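Histidine--tRNA ligase (Staphylococcus aureus, PDB 1QE0) catalyses the ATP-dependent attachment of L-histidine to tRNA(His), releasing AMP and diphosphate, as a homodimeric class II aminoacyl-tRNA synthetase. Local coordinates at residues L156-L161 and E318-E323. Sequence-based numbering, arbitrary orientation.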
# COMPACT_ATOMS: atom_id res chain seq x y z
N LEU A 156 0.47 4.99 19.82
CA LEU A 156 -0.65 4.46 20.59
C LEU A 156 -0.07 4.07 21.91
O LEU A 156 1.09 3.66 21.98
CB LEU A 156 -1.26 3.26 19.93
CG LEU A 156 -2.45 3.49 19.01
CD1 LEU A 156 -2.87 4.93 19.05
CD2 LEU A 156 -2.14 3.01 17.61
N LYS A 157 -0.86 4.15 22.96
CA LYS A 157 -0.31 3.85 24.25
C LYS A 157 -1.07 3.00 25.22
O LYS A 157 -0.47 2.55 26.19
CB LYS A 157 0.06 5.14 24.95
CG LYS A 157 1.55 5.36 25.13
CD LYS A 157 1.79 6.83 25.35
CE LYS A 157 1.57 7.61 24.06
NZ LYS A 157 2.87 7.77 23.42
N HIS A 158 -2.36 2.82 25.06
CA HIS A 158 -3.05 1.99 26.06
C HIS A 158 -3.31 0.60 25.52
O HIS A 158 -4.43 0.07 25.58
CB HIS A 158 -4.28 2.72 26.63
CG HIS A 158 -3.92 3.90 27.50
ND1 HIS A 158 -2.63 4.15 27.93
CD2 HIS A 158 -4.69 4.87 28.06
CE1 HIS A 158 -2.62 5.22 28.71
NE2 HIS A 158 -3.85 5.67 28.81
N LEU A 159 -2.24 0.04 24.96
CA LEU A 159 -2.22 -1.29 24.35
C LEU A 159 -2.14 -2.36 25.42
O LEU A 159 -1.64 -2.11 26.52
CB LEU A 159 -1.03 -1.43 23.39
CG LEU A 159 -1.20 -0.92 21.97
CD1 LEU A 159 -2.60 -0.37 21.79
CD2 LEU A 159 -0.13 0.11 21.67
N LYS A 160 -2.55 -3.56 25.06
CA LYS A 160 -2.56 -4.67 26.00
C LYS A 160 -2.57 -5.97 25.20
O LYS A 160 -3.56 -6.30 24.55
CB LYS A 160 -3.78 -4.46 26.91
CG LYS A 160 -4.64 -5.63 27.30
CD LYS A 160 -6.01 -5.04 27.63
CE LYS A 160 -6.39 -5.06 29.11
NZ LYS A 160 -5.66 -4.10 29.99
N LEU A 161 -1.40 -6.60 25.16
CA LEU A 161 -1.17 -7.85 24.43
C LEU A 161 -1.67 -9.02 25.27
O LEU A 161 -1.29 -9.17 26.41
CB LEU A 161 0.32 -7.99 24.07
CG LEU A 161 0.98 -9.18 23.34
CD1 LEU A 161 0.00 -10.27 23.06
CD2 LEU A 161 1.61 -8.72 22.05
N GLU A 318 -7.30 8.31 16.45
CA GLU A 318 -8.33 9.32 16.67
C GLU A 318 -8.69 9.35 18.15
O GLU A 318 -8.46 10.37 18.84
CB GLU A 318 -9.57 8.96 15.86
CG GLU A 318 -10.12 10.03 14.97
CD GLU A 318 -11.47 9.61 14.38
OE1 GLU A 318 -12.50 9.74 15.09
OE2 GLU A 318 -11.49 9.11 13.23
N GLU A 319 -9.22 8.22 18.66
CA GLU A 319 -9.64 8.11 20.06
C GLU A 319 -8.55 8.47 21.05
O GLU A 319 -8.85 8.97 22.12
CB GLU A 319 -10.15 6.71 20.38
CG GLU A 319 -11.23 6.16 19.47
CD GLU A 319 -12.55 6.91 19.54
OE1 GLU A 319 -12.55 8.12 19.81
OE2 GLU A 319 -13.61 6.28 19.29
N GLU A 320 -7.30 8.16 20.72
CA GLU A 320 -6.18 8.46 21.60
C GLU A 320 -5.77 9.90 21.39
O GLU A 320 -4.87 10.40 22.07
CB GLU A 320 -5.00 7.53 21.32
CG GLU A 320 -5.29 6.04 21.57
CD GLU A 320 -4.79 5.51 22.93
OE1 GLU A 320 -3.54 5.45 23.13
OE2 GLU A 320 -5.66 5.14 23.76
N GLY A 321 -6.40 10.56 20.44
CA GLY A 321 -6.08 11.94 20.16
C GLY A 321 -4.69 12.06 19.61
O GLY A 321 -3.86 12.80 20.13
N ILE A 322 -4.42 11.33 18.55
CA ILE A 322 -3.10 11.39 17.94
C ILE A 322 -3.15 11.95 16.51
O ILE A 322 -4.14 11.77 15.76
CB ILE A 322 -2.40 10.01 17.99
CG1 ILE A 322 -2.30 9.57 19.47
CG2 ILE A 322 -1.05 10.05 17.29
CD1 ILE A 322 -1.47 8.35 19.74
N GLU A 323 -2.12 12.74 16.22
CA GLU A 323 -1.97 13.38 14.92
C GLU A 323 -0.69 12.85 14.25
O GLU A 323 0.31 12.59 14.92
CB GLU A 323 -1.90 14.90 15.08
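E320, L156 and I322 carry most of this contact. E320 follows the last turn of helix 310-319, and its side chain reaches across to the turn that leads into strand 159-165. Its CG stands beside the backbone N, anti to the carbonyl carbon (chi1 -62°), and the chain then bends at chi2. This brings OE1 up to the backbone of the turn. K157 N donates to E320 OE1 at 3.0 Å with an N-H...O angle of 159°, and it meets the oxygen from above the carboxylate plane, 26° out of it. H158 N adds a weak second bond to the same OE1 at 3.5 Å. One carboxylate oxygen thus receives two successive amides. The other, OE2, is hydrogen-bonded to N273 ND2, so both oxygens are engaged and the rotation of the carboxylate is restrained. These N-H groups probably stabilise the negative charge. K157 NZ is 6.8 Å from E320 OE1, so it makes no salt bridge.

The apolar half lies beside this grip. L156 CD1 touches E320 CG at 3.7 Å, the two side chains crossing at about a right angle. The same methyl meets I322 CD1 tip to tip at 3.8 Å. The chain leaves the helix at G321, just before I322. G321 has positive phi, and its N bonds to E318 O in a Schellman motif that ends the helix. On the other segment, H158 ND1 makes a weak bond to K157 O.

The contact is structural packing in the HisRS catalytic domain. It joins the end of helix 310-319 to the connection between helix 137-153 and strand 159-165. L156 also packs on Y151 of helix 137-153 and on L313 and L317 of helix 310-319. M271 of strand 265-272, the antiparallel neighbour of strand 159-165, touches both L156 and E320.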